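Local coordinates for putative acetylornithine deacetylase (Sulfolobus tokodaii, PDB 3VPB), which probably catalyses the ATP-dependent joining of glutamate, through its amino group, to the gamma-carboxyl group of the C-terminal glutamate of the carrier protein LysW, at residues B[9-14]-B[53-58]; B[86-91]-B[163-168]; B[231-236]-B[255-260]. All coordinates share one frame; numbering follows the deposited sequence.

Contact 1 (B[9-14]-B[53-58])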
loop_
_atom_site.group_PDB
_atom_site.type_symbol
_atom_site.label_atom_id
_atom_site.label_comp_id
_atom_site.label_asym_id
_atom_site.label_seq_id
_atom_site.Cartn_x
_atom_site.Cartn_y
_atom_site.Cartn_z
ATOM N N ILE B 9 0.934 -17.018 -14.264
ATOM C CA ILE B 9 0.973 -18.235 -13.472
ATOM C C ILE B 9 0.193 -19.284 -14.251
ATOM O O ILE B 9 -0.924 -19.025 -14.694
ATOM C CB ILE B 9 0.346 -18.047 -12.060
ATOM C CG1 ILE B 9 1.276 -17.251 -11.129
ATOM C CG2 ILE B 9 0.070 -19.418 -11.422
ATOM C CD1 ILE B 9 1.444 -15.777 -11.452
ATOM N N VAL B 10 0.785 -20.457 -14.425
ATOM C CA VAL B 10 0.161 -21.541 -15.170
ATOM C C VAL B 10 -0.646 -22.426 -14.215
ATOM O O VAL B 10 -0.067 -23.152 -13.385
ATOM C CB VAL B 10 1.217 -22.354 -15.979
ATOM C CG1 VAL B 10 0.616 -23.616 -16.524
ATOM C CG2 VAL B 10 1.784 -21.511 -17.126
ATOM N N ARG B 11 -1.974 -22.295 -14.277
ATOM C CA ARG B 11 -2.885 -23.140 -13.495
ATOM C C ARG B 11 -3.343 -24.313 -14.346
ATOM O O ARG B 11 -3.015 -24.404 -15.543
ATOM C CB ARG B 11 -4.156 -22.373 -13.068
ATOM C CG ARG B 11 -3.949 -21.062 -12.364
ATOM C CD ARG B 11 -5.186 -20.202 -12.456
ATOM N NE ARG B 11 -5.271 -19.522 -13.758
ATOM C CZ ARG B 11 -5.986 -18.429 -13.991
ATOM N NH1 ARG B 11 -6.696 -17.893 -13.005
ATOM N NH2 ARG B 11 -5.966 -17.855 -15.204
ATOM N N GLN B 12 -4.173 -25.172 -13.752
ATOM C CA GLN B 12 -4.753 -26.288 -14.498
ATOM C C GLN B 12 -5.404 -25.812 -15.788
ATOM O O GLN B 12 -5.268 -26.460 -16.824
ATOM C CB GLN B 12 -5.779 -27.044 -13.645
ATOM C CG GLN B 12 -5.281 -28.377 -13.105
ATOM C CD GLN B 12 -4.941 -29.373 -14.209
ATOM O OE1 GLN B 12 -3.777 -29.718 -14.396
ATOM N NE2 GLN B 12 -5.949 -29.813 -14.963
ATOM N N GLU B 13 -6.079 -24.671 -15.715
ATOM C CA GLU B 13 -6.797 -24.139 -16.861
ATOM C C GLU B 13 -5.835 -23.869 -18.027
ATOM O O GLU B 13 -6.134 -24.190 -19.170
ATOM C CB GLU B 13 -7.523 -22.846 -16.484
ATOM C CG GLU B 13 -8.852 -23.038 -15.714
ATOM C CD GLU B 13 -8.701 -23.249 -14.211
ATOM O OE1 GLU B 13 -9.753 -23.301 -13.529
ATOM O OE2 GLU B 13 -7.562 -23.354 -13.706
ATOM N N GLU B 14 -4.703 -23.239 -17.735
ATOM C CA GLU B 14 -3.728 -22.950 -18.782
ATOM C C GLU B 14 -3.121 -24.227 -19.367
ATOM O O GLU B 14 -2.906 -24.316 -20.577
ATOM C CB GLU B 14 -2.644 -22.005 -18.282
ATOM C CG GLU B 14 -3.144 -20.564 -18.108
ATOM C CD GLU B 14 -4.126 -20.394 -16.931
ATOM O OE1 GLU B 14 -3.844 -20.895 -15.821
ATOM O OE2 GLU B 14 -5.175 -19.751 -17.116
ATOM N N ARG B 53 -4.555 -15.164 -20.753
ATOM C CA ARG B 53 -4.741 -15.985 -19.553
ATOM C C ARG B 53 -4.026 -15.543 -18.241
ATOM O O ARG B 53 -4.049 -16.300 -17.275
ATOM C CB ARG B 53 -4.394 -17.452 -19.886
ATOM C CG ARG B 53 -5.374 -18.107 -20.892
ATOM C CD ARG B 53 -6.810 -18.066 -20.390
ATOM N NE ARG B 53 -6.932 -18.778 -19.112
ATOM C CZ ARG B 53 -8.091 -19.005 -18.503
ATOM N NH1 ARG B 53 -8.125 -19.673 -17.353
ATOM N NH2 ARG B 53 -9.215 -18.581 -19.066
ATOM N N PRO B 54 -3.406 -14.334 -18.179
ATOM C CA PRO B 54 -2.801 -13.994 -16.891
ATOM C C PRO B 54 -3.819 -13.940 -15.747
ATOM O O PRO B 54 -4.972 -13.523 -15.949
ATOM C CB PRO B 54 -2.228 -12.573 -17.138
ATOM C CG PRO B 54 -1.989 -12.538 -18.605
ATOM C CD PRO B 54 -3.207 -13.244 -19.143
ATOM N N VAL B 55 -3.354 -14.321 -14.554
ATOM C CA VAL B 55 -4.148 -14.291 -13.319
ATOM C C VAL B 55 -4.278 -12.835 -12.871
ATOM O O VAL B 55 -5.292 -12.435 -12.279
ATOM C CB VAL B 55 -3.470 -15.122 -12.190
ATOM C CG1 VAL B 55 -4.369 -15.223 -10.935
ATOM C CG2 VAL B 55 -3.062 -16.519 -12.689
ATOM N N SER B 56 -3.252 -12.028 -13.154
ATOM C CA SER B 56 -3.303 -10.592 -12.804
ATOM C C SER B 56 -4.189 -9.920 -13.843
ATOM O O SER B 56 -3.898 -10.023 -15.031
ATOM C CB SER B 56 -1.909 -9.972 -12.887
ATOM O OG SER B 56 -2.006 -8.551 -12.959
ATOM N N MET B 57 -5.255 -9.256 -13.414
ATOM C CA MET B 57 -6.130 -8.552 -14.353
ATOM C C MET B 57 -5.373 -7.435 -15.108
ATOM O O MET B 57 -5.580 -7.251 -16.300
ATOM C CB MET B 57 -7.352 -7.976 -13.659
ATOM C CG MET B 57 -8.329 -7.306 -14.633
ATOM S SD MET B 57 -7.959 -5.554 -14.822
ATOM C CE MET B 57 -8.889 -5.025 -13.369
ATOM N N TYR B 58 -4.482 -6.724 -14.432
ATOM C CA TYR B 58 -3.705 -5.681 -15.131
ATOM C C TYR B 58 -2.787 -6.267 -16.205
ATOM O O TYR B 58 -2.675 -5.703 -17.302
ATOM C CB TYR B 58 -2.929 -4.799 -14.158
ATOM C CG TYR B 58 -3.828 -3.927 -13.292
ATOM C CD1 TYR B 58 -4.723 -3.018 -13.857
ATOM C CD2 TYR B 58 -3.761 -4.001 -11.908
ATOM C CE1 TYR B 58 -5.556 -2.226 -13.042
ATOM C CE2 TYR B 58 -4.575 -3.215 -11.097
ATOM C CZ TYR B 58 -5.453 -2.327 -11.667
ATOM O OH TYR B 58 -6.246 -1.558 -10.838
HETATM O O HOH W 1 -1.666 -17.378 -16.507
#
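Ile9 and Val55 stand 6.5 Å apart, CA to CA, where two loops of the Rossmann-like pre-ATP-grasp domain approach each other. Each loop follows a strand of the parallel sheet (2-7 and 49-52) and leads into a helix. A water lies between their backbones, 2.6 Å from Ile9 O and 2.7 Å from Arg53 O. Glu14 joins Arg11 and Arg53 in a salt-bridge network. Its chain bends at chi2 (70°), which folds CD back. Arg11 grips the carboxylate side-on, NE reaching OE1 at 2.9 Å in an almost straight bond (171°) while NH2 meets OE2 from above the carboxylate plane; Arg11 N also donates to OE1, on its anti lone pair. Arg53 puts two nitrogens on a single oxygen: NE takes the anti lone pair of Glu14 OE2 at 2.8 Å, and NH1 comes to it from the syn side at 3.0 Å. Val55, modelled in two conformers, puts CG2 over the centre of the Arg11 guanidinium in one of them. The like-charged Arg11 NH2 and Arg53 NH1 are 3.5 Å apart, so Glu14, held by five N-H donors, probably stays ionised and screens them, while Arg11 NH1 turns to the substrate-binding Glu256.

Contact 2 (B[86-91]-B[163-168]). With ADP (adenosine-5'-diphosphate), chain L.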
loop_
_atom_site.group_PDB
_atom_site.type_symbol
_atom_site.label_atom_id
_atom_site.label_comp_id
_atom_site.label_asym_id
_atom_site.label_seq_id
_atom_site.Cartn_x
_atom_site.Cartn_y
_atom_site.Cartn_z
ATOM N N ASP B 86 -14.091 -4.708 -14.151
ATOM C CA ASP B 86 -14.557 -3.650 -13.266
ATOM C C ASP B 86 -16.059 -3.737 -13.051
ATOM O O ASP B 86 -16.846 -3.516 -13.993
ATOM C CB ASP B 86 -14.184 -2.298 -13.833
ATOM C CG ASP B 86 -14.368 -1.198 -12.815
ATOM O OD1 ASP B 86 -13.338 -0.640 -12.410
ATOM O OD2 ASP B 86 -15.536 -0.918 -12.414
ATOM N N LYS B 87 -16.459 -4.097 -11.832
ATOM C CA LYS B 87 -17.872 -4.319 -11.533
ATOM C C LYS B 87 -18.745 -3.089 -11.748
ATOM O O LYS B 87 -19.878 -3.239 -12.200
ATOM C CB LYS B 87 -18.069 -4.867 -10.124
ATOM C CG LYS B 87 -17.511 -6.280 -9.965
ATOM C CD LYS B 87 -17.988 -6.905 -8.662
ATOM C CE LYS B 87 -17.514 -8.365 -8.559
ATOM N NZ LYS B 87 -16.035 -8.400 -8.308
ATOM N N ILE B 88 -18.223 -1.888 -11.494
ATOM C CA ILE B 88 -19.025 -0.661 -11.719
ATOM C C ILE B 88 -19.263 -0.444 -13.210
ATOM O O ILE B 88 -20.389 -0.116 -13.620
ATOM C CB ILE B 88 -18.405 0.593 -11.032
ATOM C CG1 ILE B 88 -18.461 0.423 -9.509
ATOM C CG2 ILE B 88 -19.106 1.917 -11.519
ATOM C CD1 ILE B 88 -17.601 1.415 -8.725
ATOM N N LEU B 89 -18.218 -0.644 -14.015
ATOM C CA LEU B 89 -18.359 -0.496 -15.477
ATOM C C LEU B 89 -19.314 -1.550 -16.053
ATOM O O LEU B 89 -20.105 -1.258 -16.969
ATOM C CB LEU B 89 -16.982 -0.569 -16.155
ATOM C CG LEU B 89 -15.966 0.476 -15.672
ATOM C CD1 LEU B 89 -14.796 0.371 -16.586
ATOM C CD2 LEU B 89 -16.555 1.901 -15.664
ATOM N N THR B 90 -19.223 -2.767 -15.522
ATOM C CA THR B 90 -20.124 -3.860 -15.914
ATOM C C THR B 90 -21.569 -3.503 -15.557
ATOM O O THR B 90 -22.466 -3.589 -16.400
ATOM C CB THR B 90 -19.731 -5.186 -15.237
ATOM O OG1 THR B 90 -18.475 -5.624 -15.755
ATOM C CG2 THR B 90 -20.766 -6.271 -15.488
ATOM N N TYR B 91 -21.798 -3.110 -14.306
ATOM C CA TYR B 91 -23.176 -2.759 -13.874
ATOM C C TYR B 91 -23.704 -1.598 -14.709
ATOM O O TYR B 91 -24.880 -1.589 -15.089
ATOM C CB TYR B 91 -23.225 -2.390 -12.383
ATOM C CG TYR B 91 -23.086 -3.551 -11.420
ATOM C CD1 TYR B 91 -22.360 -3.392 -10.238
ATOM C CD2 TYR B 91 -23.687 -4.787 -11.663
ATOM C CE1 TYR B 91 -22.221 -4.432 -9.325
ATOM C CE2 TYR B 91 -23.553 -5.848 -10.773
ATOM C CZ TYR B 91 -22.828 -5.662 -9.600
ATOM O OH TYR B 91 -22.715 -6.684 -8.716
ATOM N N ALA B 163 -13.480 2.535 -3.711
ATOM C CA ALA B 163 -14.811 2.758 -4.236
ATOM C C ALA B 163 -15.701 1.638 -3.685
ATOM O O ALA B 163 -15.325 0.473 -3.736
ATOM C CB ALA B 163 -14.794 2.712 -5.753
ATOM N N HIS B 164 -16.858 1.991 -3.147
ATOM C CA HIS B 164 -17.740 1.004 -2.541
ATOM C C HIS B 164 -18.945 0.762 -3.426
ATOM O O HIS B 164 -19.670 1.715 -3.727
ATOM C CB HIS B 164 -18.297 1.508 -1.220
ATOM C CG HIS B 164 -17.257 1.801 -0.173
ATOM N ND1 HIS B 164 -17.156 1.070 0.988
ATOM C CD2 HIS B 164 -16.346 2.795 -0.074
ATOM C CE1 HIS B 164 -16.200 1.577 1.748
ATOM N NE2 HIS B 164 -15.679 2.616 1.119
ATOM N N ILE B 165 -19.196 -0.508 -3.740
ATOM C CA ILE B 165 -20.470 -0.913 -4.345
ATOM C C ILE B 165 -21.336 -1.443 -3.206
ATOM O O ILE B 165 -21.059 -2.502 -2.662
ATOM C CB ILE B 165 -20.308 -2.000 -5.409
ATOM C CG1 ILE B 165 -19.263 -1.571 -6.458
ATOM C CG2 ILE B 165 -21.671 -2.291 -6.073
ATOM C CD1 ILE B 165 -18.921 -2.695 -7.488
ATOM N N VAL B 166 -22.360 -0.685 -2.848
ATOM C CA VAL B 166 -23.204 -1.005 -1.708
ATOM C C VAL B 166 -24.512 -1.537 -2.263
ATOM O O VAL B 166 -25.238 -0.797 -2.913
ATOM C CB VAL B 166 -23.480 0.265 -0.893
ATOM C CG1 VAL B 166 -24.437 -0.025 0.274
ATOM C CG2 VAL B 166 -22.141 0.908 -0.407
ATOM N N GLN B 167 -24.838 -2.799 -1.988
ATOM C CA GLN B 167 -25.996 -3.371 -2.672
ATOM C C GLN B 167 -26.833 -4.292 -1.818
ATOM O O GLN B 167 -26.428 -4.724 -0.732
ATOM C CB GLN B 167 -25.592 -4.064 -3.988
ATOM C CG GLN B 167 -24.306 -4.826 -3.945
ATOM C CD GLN B 167 -24.012 -5.697 -5.175
ATOM O OE1 GLN B 167 -23.679 -6.848 -4.998
ATOM N NE2 GLN B 167 -24.102 -5.141 -6.412
ATOM N N GLU B 168 -28.016 -4.575 -2.315
ATOM C CA GLU B 168 -28.922 -5.487 -1.619
ATOM C C GLU B 168 -28.283 -6.863 -1.515
ATOM O O GLU B 168 -27.549 -7.294 -2.405
ATOM C CB GLU B 168 -30.270 -5.578 -2.342
ATOM C CG GLU B 168 -30.174 -6.069 -3.751
ATOM C CD GLU B 168 -31.542 -6.283 -4.393
ATOM O OE1 GLU B 168 -32.476 -6.765 -3.689
ATOM O OE2 GLU B 168 -31.677 -5.985 -5.606
HETATM P PB ADP L . -15.896 -11.857 -7.049
HETATM O O1B ADP L . -15.498 -11.213 -8.323
HETATM O O2B ADP L . -16.318 -13.314 -7.141
HETATM O O3B ADP L . -14.979 -11.617 -5.884
HETATM P PA ADP L . -18.736 -11.481 -6.559
HETATM O O1A ADP L . -19.513 -10.171 -6.650
HETATM O O2A ADP L . -18.967 -12.639 -7.504
HETATM O O3A ADP L . -17.194 -11.025 -6.575
HETATM O "O5'" ADP L . -18.949 -11.998 -5.053
HETATM C "C5'" ADP L . -18.414 -13.224 -4.553
HETATM C "C4'" ADP L . -19.499 -13.998 -3.828
HETATM O "O4'" ADP L . -20.090 -13.149 -2.839
HETATM C "C3'" ADP L . -20.636 -14.367 -4.786
HETATM O "O3'" ADP L . -20.403 -15.645 -5.391
HETATM C "C2'" ADP L . -21.839 -14.405 -3.873
HETATM O "O2'" ADP L . -21.900 -15.656 -3.176
HETATM C "C1'" ADP L . -21.510 -13.338 -2.864
HETATM N N9 ADP L . -22.141 -12.057 -3.235
HETATM C C8 ADP L . -21.567 -10.998 -3.861
HETATM N N7 ADP L . -22.469 -10.010 -3.963
HETATM C C5 ADP L . -23.615 -10.435 -3.395
HETATM C C6 ADP L . -24.965 -9.894 -3.192
HETATM N N6 ADP L . -25.253 -8.642 -3.595
HETATM N N1 ADP L . -25.873 -10.655 -2.511
HETATM C C2 ADP L . -25.597 -11.893 -2.082
HETATM N N3 ADP L . -24.377 -12.456 -2.277
HETATM C C4 ADP L . -23.392 -11.775 -2.921
#
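Ile165 is the apolar centre of this contact, touched by three residues of helix 87-91. Its CG1 lies 3.7 Å from Ile88 CG1, the two side chains lying alongside and pointing opposite ways. The tip, CD1, comes to 3.5 Å from Lys87 CB, and the other branch, CG2, is 3.9 Å from Tyr91 CE1. Farther along the strand the contact turns polar: Gln167 NE2 donates to Tyr91 OH at 3.1 Å (159°), the two side chains crossing at about a right angle.

ADP lies next to this layer. The Gln167 chain, extended beyond CG, carries the amide out to the adenine, where OE1 accepts from ADP N6 at 2.8 Å. The same amino group donates to Glu168 O at 2.9 Å. Lys87, bent at its last torsion, brings NZ to 2.9 Å from ADP O1B.

Outside this shell, Asp86 is the N-cap of the helix, its OD2 accepting from Leu89 N and, weakly, from Ile88 N. Tyr62 of the second subunit packs on Ile88 and Ala163. The axes of helix segment 87-91 and strand segment 164-168 come within 10.4 Å, their directions 52° apart.

The orientation of the Gln167 amide follows from OE1, which accepts from ADP N6 and from Lys127 NZ; NE2 is then turned to the hydroxyls of Tyr91 and Ser104. This is consistent with recognition of adenine in the ATP-grasp pocket through its 6-amino group, which donates to Gln167 OE1 and Glu168 O.

Contact 3 (B[231-236]-B[255-260]). With GLU (glutamic acid), chain M.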
loop_
_atom_site.group_PDB
_atom_site.type_symbol
_atom_site.label_atom_id
_atom_site.label_comp_id
_atom_site.label_asym_id
_atom_site.label_seq_id
_atom_site.Cartn_x
_atom_site.Cartn_y
_atom_site.Cartn_z
ATOM N N GLY B 231 -18.120 -10.126 -24.772
ATOM C CA GLY B 231 -17.053 -11.088 -24.461
ATOM C C GLY B 231 -17.080 -12.314 -25.363
ATOM O O GLY B 231 -18.143 -12.836 -25.658
ATOM N N GLU B 232 -15.916 -12.764 -25.809
ATOM C CA GLU B 232 -15.797 -14.004 -26.575
ATOM C C GLU B 232 -15.648 -15.260 -25.746
ATOM O O GLU B 232 -16.025 -16.346 -26.186
ATOM C CB GLU B 232 -14.631 -13.924 -27.575
ATOM C CG GLU B 232 -15.108 -13.569 -28.966
ATOM C CD GLU B 232 -14.007 -13.666 -29.994
ATOM O OE1 GLU B 232 -12.995 -12.955 -29.837
ATOM O OE2 GLU B 232 -14.179 -14.442 -30.956
ATOM N N PHE B 233 -15.045 -15.138 -24.553
ATOM C CA PHE B 233 -14.910 -16.294 -23.677
ATOM C C PHE B 233 -14.985 -15.752 -22.262
ATOM O O PHE B 233 -13.995 -15.270 -21.730
ATOM C CB PHE B 233 -13.593 -17.056 -23.926
ATOM C CG PHE B 233 -13.303 -18.171 -22.948
ATOM C CD1 PHE B 233 -14.302 -19.044 -22.521
ATOM C CD2 PHE B 233 -12.005 -18.371 -22.477
ATOM C CE1 PHE B 233 -14.014 -20.083 -21.645
ATOM C CE2 PHE B 233 -11.709 -19.396 -21.602
ATOM C CZ PHE B 233 -12.700 -20.261 -21.172
ATOM N N VAL B 234 -16.177 -15.783 -21.675
ATOM C CA VAL B 234 -16.370 -15.127 -20.374
ATOM C C VAL B 234 -17.213 -15.977 -19.437
ATOM O O VAL B 234 -17.999 -16.835 -19.885
ATOM C CB VAL B 234 -17.038 -13.729 -20.502
ATOM C CG1 VAL B 234 -16.107 -12.693 -21.196
ATOM C CG2 VAL B 234 -18.385 -13.845 -21.222
ATOM N N SER B 235 -17.058 -15.742 -18.139
ATOM C CA SER B 235 -17.980 -16.343 -17.187
ATOM C C SER B 235 -18.946 -15.293 -16.662
ATOM O O SER B 235 -18.708 -14.069 -16.757
ATOM C CB SER B 235 -17.234 -17.055 -16.040
ATOM O OG SER B 235 -16.519 -16.119 -15.276
ATOM N N ILE B 236 -20.074 -15.780 -16.149
ATOM C CA ILE B 236 -21.118 -14.917 -15.635
ATOM C C ILE B 236 -21.573 -15.499 -14.300
ATOM O O ILE B 236 -21.764 -16.731 -14.175
ATOM C CB ILE B 236 -22.347 -14.859 -16.580
ATOM C CG1 ILE B 236 -21.949 -14.645 -18.047
ATOM C CG2 ILE B 236 -23.296 -13.723 -16.163
ATOM C CD1 ILE B 236 -21.482 -15.928 -18.851
ATOM N N PRO B 255 -11.758 -16.501 -17.373
ATOM C CA PRO B 255 -12.513 -17.419 -16.502
ATOM C C PRO B 255 -11.744 -18.656 -16.071
ATOM O O PRO B 255 -10.946 -19.205 -16.829
ATOM C CB PRO B 255 -13.746 -17.793 -17.333
ATOM C CG PRO B 255 -13.468 -17.359 -18.724
ATOM C CD PRO B 255 -12.303 -16.411 -18.742
ATOM N N GLU B 256 -11.955 -19.056 -14.826
ATOM C CA GLU B 256 -11.464 -20.345 -14.372
ATOM C C GLU B 256 -12.619 -21.317 -14.606
ATOM O O GLU B 256 -13.770 -20.883 -14.787
ATOM C CB GLU B 256 -11.034 -20.282 -12.912
ATOM C CG GLU B 256 -9.673 -19.568 -12.660
ATOM C CD GLU B 256 -9.456 -19.287 -11.171
ATOM O OE1 GLU B 256 -8.294 -19.317 -10.715
ATOM O OE2 GLU B 256 -10.464 -19.049 -10.460
ATOM N N PHE B 257 -12.319 -22.611 -14.686
ATOM C CA PHE B 257 -13.345 -23.590 -15.060
ATOM C C PHE B 257 -13.158 -24.982 -14.493
ATOM O O PHE B 257 -13.811 -25.911 -14.969
ATOM C CB PHE B 257 -13.588 -23.637 -16.599
ATOM C CG PHE B 257 -12.333 -23.722 -17.437
ATOM C CD1 PHE B 257 -11.723 -24.964 -17.718
ATOM C CD2 PHE B 257 -11.777 -22.553 -17.996
ATOM C CE1 PHE B 257 -10.577 -25.028 -18.524
ATOM C CE2 PHE B 257 -10.605 -22.596 -18.758
ATOM C CZ PHE B 257 -10.012 -23.840 -19.044
ATOM N N LYS B 258 -12.336 -25.142 -13.446
ATOM C CA LYS B 258 -12.203 -26.471 -12.812
ATOM C C LYS B 258 -13.509 -26.957 -12.181
ATOM O O LYS B 258 -13.841 -28.147 -12.263
ATOM C CB LYS B 258 -11.099 -26.492 -11.754
ATOM C CG LYS B 258 -9.716 -26.734 -12.327
ATOM C CD LYS B 258 -8.737 -27.072 -11.207
ATOM C CE LYS B 258 -8.363 -25.829 -10.435
ATOM N NZ LYS B 258 -8.061 -26.159 -9.028
ATOM N N GLY B 259 -14.220 -26.046 -11.529
ATOM C CA GLY B 259 -15.537 -26.328 -10.955
ATOM C C GLY B 259 -16.562 -26.614 -12.031
ATOM O O GLY B 259 -17.354 -27.566 -11.917
ATOM N N PHE B 260 -16.528 -25.802 -13.089
ATOM C CA PHE B 260 -17.444 -25.958 -14.224
ATOM C C PHE B 260 -17.308 -27.371 -14.759
ATOM O O PHE B 260 -18.327 -28.066 -14.990
ATOM C CB PHE B 260 -17.110 -24.906 -15.285
ATOM C CG PHE B 260 -18.111 -24.774 -16.378
ATOM C CD1 PHE B 260 -19.156 -23.850 -16.286
ATOM C CD2 PHE B 260 -17.968 -25.516 -17.535
ATOM C CE1 PHE B 260 -20.071 -23.718 -17.335
ATOM C CE2 PHE B 260 -18.870 -25.398 -18.579
ATOM C CZ PHE B 260 -19.908 -24.488 -18.494
HETATM N N GLU M . -13.162 -18.181 -9.895
HETATM C CA GLU M . -14.301 -19.133 -9.810
HETATM C C GLU M . -14.601 -19.433 -8.357
HETATM O O GLU M . -15.771 -19.727 -8.047
HETATM C CB GLU M . -13.980 -20.440 -10.554
HETATM C CG GLU M . -15.174 -21.364 -10.711
HETATM C CD GLU M . -14.847 -22.657 -11.458
HETATM O OE1 GLU M . -13.741 -23.217 -11.248
HETATM O OE2 GLU M . -15.724 -23.104 -12.247
HETATM O OXT GLU M . -13.699 -19.416 -7.488
#
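Pro255 sets its CG over the face of the Phe233 ring, joining a strand of the antiparallel ATP-grasp sheet (233-241) to the loop that leads into helix 258-264. Pro255 CG stands 3.9 Å from the centroid of the Phe233 ring and only 10° off its normal, a CH-pi contact over the centre of one face. Phe233 has its CG anti to the backbone N (chi1 173°), beside the carbonyl carbon. The carbonyl oxygen, Phe233 O, also lies 3.6 Å from Pro255 CD. At the rim, in the plane of the Phe233 ring, Phe257 CE2 meets Phe233 CZ at 4.0 Å, the two side chains crossing at about a right angle; Phe257 reaches it with CG between its backbone N and carbonyl carbon (chi1 48°). An alanine in place of Phe233 would probably leave a gap under Pro255 CG and set the Phe257 ring freer to turn.

Two residues on from Phe233, Ser235 CB touches Pro255 CB at 3.8 Å; Ser235 OG is hydrogen-bonded to Asn252 and to Glu56 of the LysW chain.

Beyond the proline the loop becomes part of the glutamate-binding pocket. Glu256, extended past CG, holds the amino N of the bound glutamate through OE2 at 2.9 Å. Gly259 and Phe260 form the GF motif, thought to set substrate specificity, and use backbone N-H groups at the helix start: Gly259 N is 2.9 Å from the ligand's OE1, and Phe260 N is 2.9 Å from its OE2.

Contacts 1 and 3 touch, with centres about 12 Å apart, and so join the pre-ATP-grasp domain to the ATP-grasp domain: Arg53 NH2 donates to Pro255 O at 2.9 Å, and Phe257 N to Glu13 OE1 at 2.9 Å. Segment 9-14 thereby backs the loop that holds the glutamate, the Glu13 side chain being about 5 Å from that ligand. Contact 2 stands apart at the nucleotide end, its centre about 24 Å from that of contact 1 and about 20 Å from that of contact 3, with nearest atoms about 5 and 8 Å away. The Lys87 side chain is about 4 Å from the zinc ion, that of Ser235 in contact 3 about 7 Å, so both contacts border the metal site.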